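Local coordinates for 3-Hydroxyacyl-CoA dehydrogenase (Ralstonia eutropha H16, PDB 4PZC), which catalyses the NAD-dependent interconversion of (S)-3-hydroxyacyl-CoA and 3-oxoacyl-CoA, with (S)-3-hydroxybutyryl-CoA among its substrates, at residues Asp105-Asn111 and Thr130-Arg135; Ala149-Arg155 and Lys176-Lys182; Gly26-Met31 and Arg70-Ser74. Residues are numbered along the deposited sequence.

In the fold
All three contacts belong to the NAD-binding domain, and none touches another. Contacts 2 and 3 pair the outermost strands within this chain, 177-182 and 71-72, with their inner neighbours 150-155 and 28-32; their centres are about 23 Å apart. Contact 3 is next to the cofactor site: the side chain of Met31 is about 3 Å from that of Ala11, a predicted NAD-binding residue. Contact 2 reaches the catalytic side, with the Glu152 side chain about 3 Å from that of His140, predicted to be important for activity. Contact 1, about 21 Å from either of the others between centres, is a surface contact between the C-terminal end of helix 94-107 with the turn after it and the loop that leads into strand 136-141.

Contact 1: Asp105-Asn111 and Thr130-Arg135; sequences DGIVGEN and TSRADR
Asp105 grips the backbone and side chain of Ser131 with its carboxylate: Ser131 N donates to Asp105 OD2 at 2.7 Å (N-H...O angle 138°), and Ser131 OG donates to Asp105 OD1 at 3.1 Å. The t rotamer of Asp105 (chi1 -171°) and the p rotamer of Ser131 (chi1 75°) bring these groups together, with CA of Asp105 6.0 Å from CA of Thr130. A second, looser polar patch is centred on Arg132. Arg132 NH1 (side chain mmm) makes a long salt bridge to Glu110 OE2 at 3.8 Å, while Arg132 NE makes a salt bridge to Asp134 OD1 at 3.0 Å; Asp134 OD2 in turn has a long salt bridge to Arg135 NE at 3.6 Å, completing a four-residue network. Asp105 lies in the last turn of helix 94-107, and the chain leaves helical phi/psi at Val108 (-67/160). Segment 130-135 follows helix 123-127, so the contact ties together two helix-to-strand connections of the Rossmann-type domain, those entering the adjacent parallel strands 113-117 and 136-141. Within the second loop, Arg135 N bonds Arg132 O at 3.2 Å. Packing is sparse, 362 Å² in total: Arg135 CG lies 3.7 Å from Glu110 O, and Asn111 ND2 sits over one face of the Arg135 guanidinium, 4.2 Å from NE of Arg135. The Arg135 side chain continues onto Thr162 and Thr163 of helix 161-173.

Contact 2: Ala149-Arg155 and Lys176-Lys182; sequences ALVELIR and KYPITVK
Strands 150-155 and 177-182 run parallel, the axes of these short segments 28° apart (signed crossing -28°) and 4.4 Å at closest approach. The register pairs Leu150 with Tyr177 and proceeds stepwise to Arg155 with Lys182, at CA-CA distances of 4.3-5.2 Å. Tyr177 N bonds Ala149 O at 2.7 Å, then Val151 N-Tyr177 O (3.0 Å), Leu153 N-Ile179 O (2.6 Å) and Arg155 N-Val181 O (2.9 Å) alternate with two weak bonds, Ile179 N-Val151 O (2.8 Å) and Val181 N-Leu153 O (2.9 Å). On the face of Val151, Leu153 and Arg155, Leu153 (mt) is the main bump: its CD1 meets Pro178 CB at 3.4 Å and approaches Thr180 OG1 at 3.9 Å, entering the hollow between these neighbours. Val151 CG2 rests 3.6 Å from Lys176 CB, and Arg155 CD 4.2 Å from Thr180 CG2. This is the classic beta-alpha-beta unit, with helix 161-173 joining the strands and covering this face through Glu168 and Ser171 on Leu153 and His164 on Arg155. The opposite face meshes more loosely: Leu150 CD2 reaches Ile179 CG1 at 4.5 Å, Leu150 CB reaches Tyr177 CB at 4.3 Å, and Ile154 CG1 meets Val181 CB at 4.3 Å. Between Leu150 and Ile154 on that face, Glu152 (chi1 m, chi2 t) rises beside His140, predicted to be important for catalysis, and its OE2 accepts from Val188 N and Val189 N. At the outer edge, Thr180 N donates to Glu213 OE2 of the second subunit, whose Leu220 and Glu216 pack on Leu150 and Ile179.

Contact 3: Gly26-Met31 and Arg70-Ser74; sequences GLNVVM and RIKGS
A parallel beta pairing at one edge of the Rossmann-type sheet joins strand 28-32 to the short, weakly bonded strand 71-72. The end-to-end directions of the two segments differ by only 7°, and the CA register runs Asn28-Arg70 (5.1 Å), Val29-Ile71 (4.8 Å), Val30-Lys72 (4.9 Å) and Met31-Gly73 (4.4 Å). Three backbone hydrogen bonds hold it: Val29 N to Arg70 O at 3.1 Å, Lys72 N to Val29 O at 2.7 Å, and Met31 N to Lys72 O at 3.2 Å. A weak fourth, Ser74 N to Met31 O at 3.2 Å, carries the ladder past the end of strand 71-72. Gly26 precedes the strand with positive phi (73/40), closing helix 13-23 in a Schellman motif; its CA lies 3.7 Å from Arg70 NE, and the Arg70 side chain runs back alongside Asn28 and Leu27 to Gly26, with Arg70 CG 3.1 Å from Leu27 O. Val29 (t) and Ile71 (mt) share a face, with Val29 CB 4.4 Å from Ile71 CG2. That face is covered by helix 13-23, whose Cys22 meets Val29 and whose Ala23 meets Ile71. Along its other edge, strand 28-32 makes backbone hydrogen bonds to strand 5-9 and the residue before it: Asn28 with Arg4 and Val6, Val30 with Val6 and Ile8. Met31 packs on Ile8, on Ala19 of the helix and on Ala11, a predicted NAD-binding residue.

Contact 1: Asp105-Asn111 and Thr130-Arg135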
# COMPACT_ATOMS: atom_id res chain seq x y z
N ASP A 105 -31.27 2.54 -21.95
CA ASP A 105 -32.51 2.78 -21.21
C ASP A 105 -33.71 2.74 -22.17
O ASP A 105 -34.76 2.20 -21.85
CB ASP A 105 -32.43 4.12 -20.49
CG ASP A 105 -33.58 4.36 -19.53
OD1 ASP A 105 -34.03 3.40 -18.88
OD2 ASP A 105 -34.01 5.53 -19.37
N GLY A 106 -33.51 3.32 -23.36
CA GLY A 106 -34.45 3.22 -24.50
C GLY A 106 -34.90 1.81 -24.89
O GLY A 106 -36.08 1.58 -25.11
N ILE A 107 -33.98 0.86 -24.96
CA ILE A 107 -34.32 -0.50 -25.38
C ILE A 107 -34.98 -1.31 -24.24
O ILE A 107 -36.13 -1.69 -24.35
CB ILE A 107 -33.09 -1.24 -25.97
CG1 ILE A 107 -32.75 -0.72 -27.38
CG2 ILE A 107 -33.35 -2.73 -26.08
CD1 ILE A 107 -32.40 0.74 -27.46
N VAL A 108 -34.24 -1.57 -23.17
CA VAL A 108 -34.66 -2.55 -22.15
C VAL A 108 -35.90 -2.18 -21.33
O VAL A 108 -36.27 -1.00 -21.24
CB VAL A 108 -33.51 -2.87 -21.17
CG1 VAL A 108 -32.29 -3.39 -21.92
CG2 VAL A 108 -33.16 -1.67 -20.29
N GLY A 109 -36.51 -3.21 -20.73
CA GLY A 109 -37.71 -3.07 -19.89
C GLY A 109 -37.47 -2.39 -18.55
O GLY A 109 -36.34 -2.39 -18.01
N GLU A 110 -38.55 -1.81 -18.00
CA GLU A 110 -38.52 -1.05 -16.74
C GLU A 110 -37.85 -1.76 -15.55
O GLU A 110 -37.26 -1.09 -14.69
CB GLU A 110 -39.94 -0.63 -16.32
CG GLU A 110 -40.30 0.82 -16.65
CD GLU A 110 -41.33 1.42 -15.70
OE1 GLU A 110 -42.39 0.80 -15.46
OE2 GLU A 110 -41.08 2.54 -15.19
N ASN A 111 -37.96 -3.08 -15.49
CA ASN A 111 -37.34 -3.86 -14.42
C ASN A 111 -36.02 -4.52 -14.80
O ASN A 111 -35.53 -5.39 -14.08
CB ASN A 111 -38.32 -4.90 -13.85
CG ASN A 111 -39.03 -4.40 -12.60
OD1 ASN A 111 -40.01 -3.65 -12.69
ND2 ASN A 111 -38.53 -4.79 -11.42
N THR A 130 -31.01 8.01 -16.51
CA THR A 130 -31.92 6.94 -16.90
C THR A 130 -33.33 7.24 -16.41
O THR A 130 -33.54 8.14 -15.60
CB THR A 130 -31.50 5.57 -16.36
OG1 THR A 130 -31.76 5.49 -14.95
CG2 THR A 130 -30.04 5.29 -16.64
N SER A 131 -34.29 6.48 -16.91
CA SER A 131 -35.70 6.65 -16.54
C SER A 131 -36.06 5.94 -15.24
O SER A 131 -37.05 6.31 -14.61
CB SER A 131 -36.61 6.11 -17.64
OG SER A 131 -36.60 4.69 -17.62
N ARG A 132 -35.31 4.90 -14.88
CA ARG A 132 -35.42 4.29 -13.54
C ARG A 132 -34.02 4.24 -12.90
O ARG A 132 -33.24 3.30 -13.10
CB ARG A 132 -36.06 2.88 -13.58
CG ARG A 132 -37.53 2.81 -14.04
CD ARG A 132 -38.56 3.03 -12.93
NE ARG A 132 -38.39 2.15 -11.76
CZ ARG A 132 -38.77 0.87 -11.67
NH1 ARG A 132 -39.36 0.25 -12.69
NH2 ARG A 132 -38.54 0.19 -10.55
N ALA A 133 -33.71 5.30 -12.16
CA ALA A 133 -32.46 5.37 -11.40
C ALA A 133 -32.29 4.19 -10.43
O ALA A 133 -31.22 3.62 -10.37
CB ALA A 133 -32.41 6.68 -10.64
N ASP A 134 -33.35 3.82 -9.70
CA ASP A 134 -33.25 2.75 -8.71
C ASP A 134 -32.77 1.43 -9.31
O ASP A 134 -32.27 0.55 -8.60
CB ASP A 134 -34.58 2.54 -7.99
CG ASP A 134 -35.57 1.71 -8.80
OD1 ASP A 134 -36.14 2.30 -9.75
OD2 ASP A 134 -35.78 0.50 -8.47
N ARG A 135 -32.93 1.29 -10.61
CA ARG A 135 -32.42 0.13 -11.33
C ARG A 135 -31.01 0.39 -11.89
O ARG A 135 -30.50 -0.42 -12.65
CB ARG A 135 -33.40 -0.26 -12.44
CG ARG A 135 -34.73 -0.78 -11.94
CD ARG A 135 -34.63 -2.25 -11.60
NE ARG A 135 -35.20 -2.56 -10.29
CZ ARG A 135 -34.92 -3.65 -9.58
NH1 ARG A 135 -34.07 -4.58 -10.04
NH2 ARG A 135 -35.49 -3.81 -8.39

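Contact 2: Ala149-Arg155 and Lys176-Lys182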
# COMPACT_ATOMS: atom_id res chain seq x y z
N ALA A 149 -10.20 -10.99 -8.71
CA ALA A 149 -11.38 -11.52 -8.06
C ALA A 149 -12.11 -10.47 -7.24
O ALA A 149 -12.51 -10.75 -6.11
CB ALA A 149 -11.00 -12.70 -7.17
N LEU A 150 -12.31 -9.28 -7.80
CA LEU A 150 -13.16 -8.29 -7.11
C LEU A 150 -13.73 -7.16 -7.96
O LEU A 150 -13.22 -6.82 -9.05
CB LEU A 150 -12.43 -7.68 -5.93
CG LEU A 150 -11.37 -6.58 -6.16
CD1 LEU A 150 -10.66 -6.69 -7.52
CD2 LEU A 150 -11.97 -5.20 -5.91
N VAL A 151 -14.80 -6.59 -7.43
CA VAL A 151 -15.49 -5.49 -8.04
C VAL A 151 -15.96 -4.53 -6.96
O VAL A 151 -16.39 -4.96 -5.86
CB VAL A 151 -16.75 -5.96 -8.77
CG1 VAL A 151 -17.22 -4.89 -9.74
CG2 VAL A 151 -16.48 -7.26 -9.49
N GLU A 152 -15.90 -3.24 -7.28
CA GLU A 152 -16.49 -2.27 -6.43
C GLU A 152 -17.91 -2.13 -6.93
O GLU A 152 -18.13 -1.94 -8.11
CB GLU A 152 -15.74 -0.94 -6.46
CG GLU A 152 -14.27 -1.08 -6.10
CD GLU A 152 -13.56 0.26 -5.94
OE1 GLU A 152 -13.37 1.01 -6.94
OE2 GLU A 152 -13.16 0.55 -4.80
N LEU A 153 -18.86 -2.26 -6.01
CA LEU A 153 -20.27 -2.10 -6.31
C LEU A 153 -20.61 -0.76 -5.76
O LEU A 153 -20.47 -0.54 -4.57
CB LEU A 153 -21.11 -3.15 -5.61
CG LEU A 153 -20.79 -4.61 -5.97
CD1 LEU A 153 -21.68 -5.55 -5.16
CD2 LEU A 153 -20.94 -4.85 -7.47
N ILE A 154 -21.01 0.15 -6.62
CA ILE A 154 -21.12 1.52 -6.21
C ILE A 154 -22.56 2.00 -6.34
O ILE A 154 -23.13 2.06 -7.44
CB ILE A 154 -20.20 2.43 -6.99
CG1 ILE A 154 -18.79 1.85 -7.03
CG2 ILE A 154 -20.22 3.80 -6.34
CD1 ILE A 154 -18.31 1.38 -8.40
N ARG A 155 -23.14 2.33 -5.20
CA ARG A 155 -24.51 2.69 -5.18
C ARG A 155 -24.55 4.15 -5.45
O ARG A 155 -23.91 4.93 -4.76
CB ARG A 155 -25.13 2.37 -3.84
CG ARG A 155 -25.34 0.89 -3.69
CD ARG A 155 -26.01 0.49 -2.38
NE ARG A 155 -27.40 0.93 -2.28
CZ ARG A 155 -28.33 0.27 -1.58
NH1 ARG A 155 -28.04 -0.87 -0.96
NH2 ARG A 155 -29.57 0.75 -1.53
N LYS A 176 -16.04 -13.14 -8.19
CA LYS A 176 -15.40 -11.91 -7.72
C LYS A 176 -15.91 -11.60 -6.31
O LYS A 176 -17.06 -11.91 -5.98
CB LYS A 176 -15.75 -10.69 -8.59
CG LYS A 176 -15.69 -10.85 -10.10
CD LYS A 176 -14.32 -11.29 -10.53
CE LYS A 176 -14.03 -10.93 -11.98
NZ LYS A 176 -12.96 -11.83 -12.52
N TYR A 177 -15.09 -10.93 -5.51
CA TYR A 177 -15.59 -10.35 -4.27
C TYR A 177 -16.21 -8.96 -4.50
O TYR A 177 -15.55 -8.04 -4.96
CB TYR A 177 -14.52 -10.29 -3.18
CG TYR A 177 -15.06 -10.95 -1.94
CD1 TYR A 177 -16.15 -10.40 -1.27
CD2 TYR A 177 -14.55 -12.17 -1.49
CE1 TYR A 177 -16.70 -11.02 -0.16
CE2 TYR A 177 -15.08 -12.79 -0.37
CZ TYR A 177 -16.16 -12.21 0.29
OH TYR A 177 -16.70 -12.82 1.39
N PRO A 178 -17.50 -8.82 -4.17
CA PRO A 178 -18.15 -7.53 -4.21
C PRO A 178 -17.64 -6.62 -3.13
O PRO A 178 -17.32 -7.09 -2.05
CB PRO A 178 -19.60 -7.86 -3.87
CG PRO A 178 -19.48 -9.04 -2.97
CD PRO A 178 -18.43 -9.85 -3.67
N ILE A 179 -17.61 -5.33 -3.41
CA ILE A 179 -17.27 -4.33 -2.43
C ILE A 179 -18.28 -3.20 -2.56
O ILE A 179 -18.25 -2.46 -3.54
CB ILE A 179 -15.87 -3.77 -2.68
CG1 ILE A 179 -14.81 -4.87 -2.50
CG2 ILE A 179 -15.57 -2.58 -1.78
CD1 ILE A 179 -14.76 -5.43 -1.10
N THR A 180 -19.17 -3.08 -1.59
CA THR A 180 -20.22 -2.07 -1.65
C THR A 180 -19.72 -0.73 -1.12
O THR A 180 -19.01 -0.65 -0.12
CB THR A 180 -21.49 -2.56 -0.97
OG1 THR A 180 -21.97 -3.69 -1.70
CG2 THR A 180 -22.57 -1.51 -0.96
N VAL A 181 -20.09 0.32 -1.85
CA VAL A 181 -19.47 1.62 -1.69
C VAL A 181 -20.52 2.64 -2.01
O VAL A 181 -21.12 2.57 -3.07
CB VAL A 181 -18.34 1.80 -2.71
CG1 VAL A 181 -17.75 3.20 -2.67
CG2 VAL A 181 -17.25 0.77 -2.48
N LYS A 182 -20.75 3.58 -1.10
CA LYS A 182 -21.57 4.72 -1.46
C LYS A 182 -20.77 5.52 -2.47
O LYS A 182 -19.64 5.84 -2.23
CB LYS A 182 -21.89 5.60 -0.26
CG LYS A 182 -22.69 4.93 0.83
CD LYS A 182 -23.25 6.01 1.75
CE LYS A 182 -24.09 5.43 2.89
NZ LYS A 182 -23.31 4.94 4.07

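Contact 3: Gly26-Met31 and Arg70-Ser74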
# COMPACT_ATOMS: atom_id res chain seq x y z
N GLY A 26 -21.00 -20.13 -17.08
CA GLY A 26 -22.17 -20.58 -17.82
C GLY A 26 -23.27 -19.54 -17.92
O GLY A 26 -24.45 -19.87 -17.82
N LEU A 27 -22.90 -18.29 -18.14
CA LEU A 27 -23.90 -17.22 -18.24
C LEU A 27 -24.01 -16.66 -19.66
O LEU A 27 -23.00 -16.52 -20.35
CB LEU A 27 -23.58 -16.10 -17.25
CG LEU A 27 -24.00 -16.33 -15.80
CD1 LEU A 27 -23.68 -15.08 -14.98
CD2 LEU A 27 -25.48 -16.69 -15.69
N ASN A 28 -25.24 -16.34 -20.06
CA ASN A 28 -25.53 -15.92 -21.43
C ASN A 28 -25.20 -14.46 -21.59
O ASN A 28 -25.71 -13.64 -20.84
CB ASN A 28 -26.99 -16.14 -21.77
CG ASN A 28 -27.46 -17.53 -21.39
OD1 ASN A 28 -28.35 -17.68 -20.54
ND2 ASN A 28 -26.85 -18.55 -22.00
N VAL A 29 -24.36 -14.15 -22.57
CA VAL A 29 -23.88 -12.78 -22.75
C VAL A 29 -24.23 -12.24 -24.13
O VAL A 29 -23.80 -12.78 -25.14
CB VAL A 29 -22.35 -12.70 -22.60
CG1 VAL A 29 -21.87 -11.27 -22.82
CG2 VAL A 29 -21.90 -13.19 -21.24
N VAL A 30 -24.99 -11.15 -24.16
CA VAL A 30 -25.18 -10.36 -25.38
C VAL A 30 -24.14 -9.22 -25.38
O VAL A 30 -24.25 -8.28 -24.58
CB VAL A 30 -26.62 -9.78 -25.45
CG1 VAL A 30 -26.80 -8.86 -26.65
CG2 VAL A 30 -27.65 -10.89 -25.49
N MET A 31 -23.13 -9.30 -26.25
CA MET A 31 -22.03 -8.33 -26.22
C MET A 31 -22.02 -7.42 -27.45
O MET A 31 -21.56 -7.83 -28.51
CB MET A 31 -20.67 -9.03 -26.11
CG MET A 31 -19.55 -8.10 -25.67
SD MET A 31 -17.99 -8.31 -26.54
CE MET A 31 -17.50 -9.95 -26.02
N ARG A 70 -22.07 -19.91 -25.28
CA ARG A 70 -22.82 -19.05 -24.36
C ARG A 70 -22.80 -17.54 -24.69
O ARG A 70 -23.56 -16.76 -24.10
CB ARG A 70 -22.30 -19.27 -22.92
CG ARG A 70 -23.38 -19.26 -21.85
CD ARG A 70 -24.13 -20.59 -21.77
NE ARG A 70 -23.33 -21.64 -21.14
CZ ARG A 70 -23.73 -22.91 -21.02
NH1 ARG A 70 -24.91 -23.29 -21.50
NH2 ARG A 70 -22.94 -23.79 -20.43
N ILE A 71 -21.96 -17.11 -25.64
CA ILE A 71 -21.75 -15.68 -25.90
C ILE A 71 -22.27 -15.17 -27.26
O ILE A 71 -21.62 -15.37 -28.29
CB ILE A 71 -20.25 -15.36 -25.79
CG1 ILE A 71 -19.73 -15.74 -24.39
CG2 ILE A 71 -19.99 -13.88 -26.09
CD1 ILE A 71 -18.23 -15.64 -24.23
N LYS A 72 -23.40 -14.47 -27.24
CA LYS A 72 -24.02 -13.95 -28.46
C LYS A 72 -23.62 -12.49 -28.75
O LYS A 72 -24.28 -11.56 -28.27
CB LYS A 72 -25.55 -14.10 -28.36
CG LYS A 72 -26.31 -14.09 -29.69
CD LYS A 72 -27.49 -15.08 -29.71
CE LYS A 72 -28.11 -15.28 -31.10
NZ LYS A 72 -28.59 -14.00 -31.71
N GLY A 73 -22.56 -12.28 -29.53
CA GLY A 73 -22.05 -10.92 -29.82
C GLY A 73 -22.69 -10.25 -31.02
O GLY A 73 -22.52 -10.73 -32.14
N SER A 74 -23.38 -9.12 -30.81
CA SER A 74 -24.17 -8.42 -31.85
C SER A 74 -23.74 -6.96 -32.09
O SER A 74 -22.91 -6.44 -31.36
CB SER A 74 -25.65 -8.44 -31.44
OG SER A 74 -26.47 -7.65 -32.30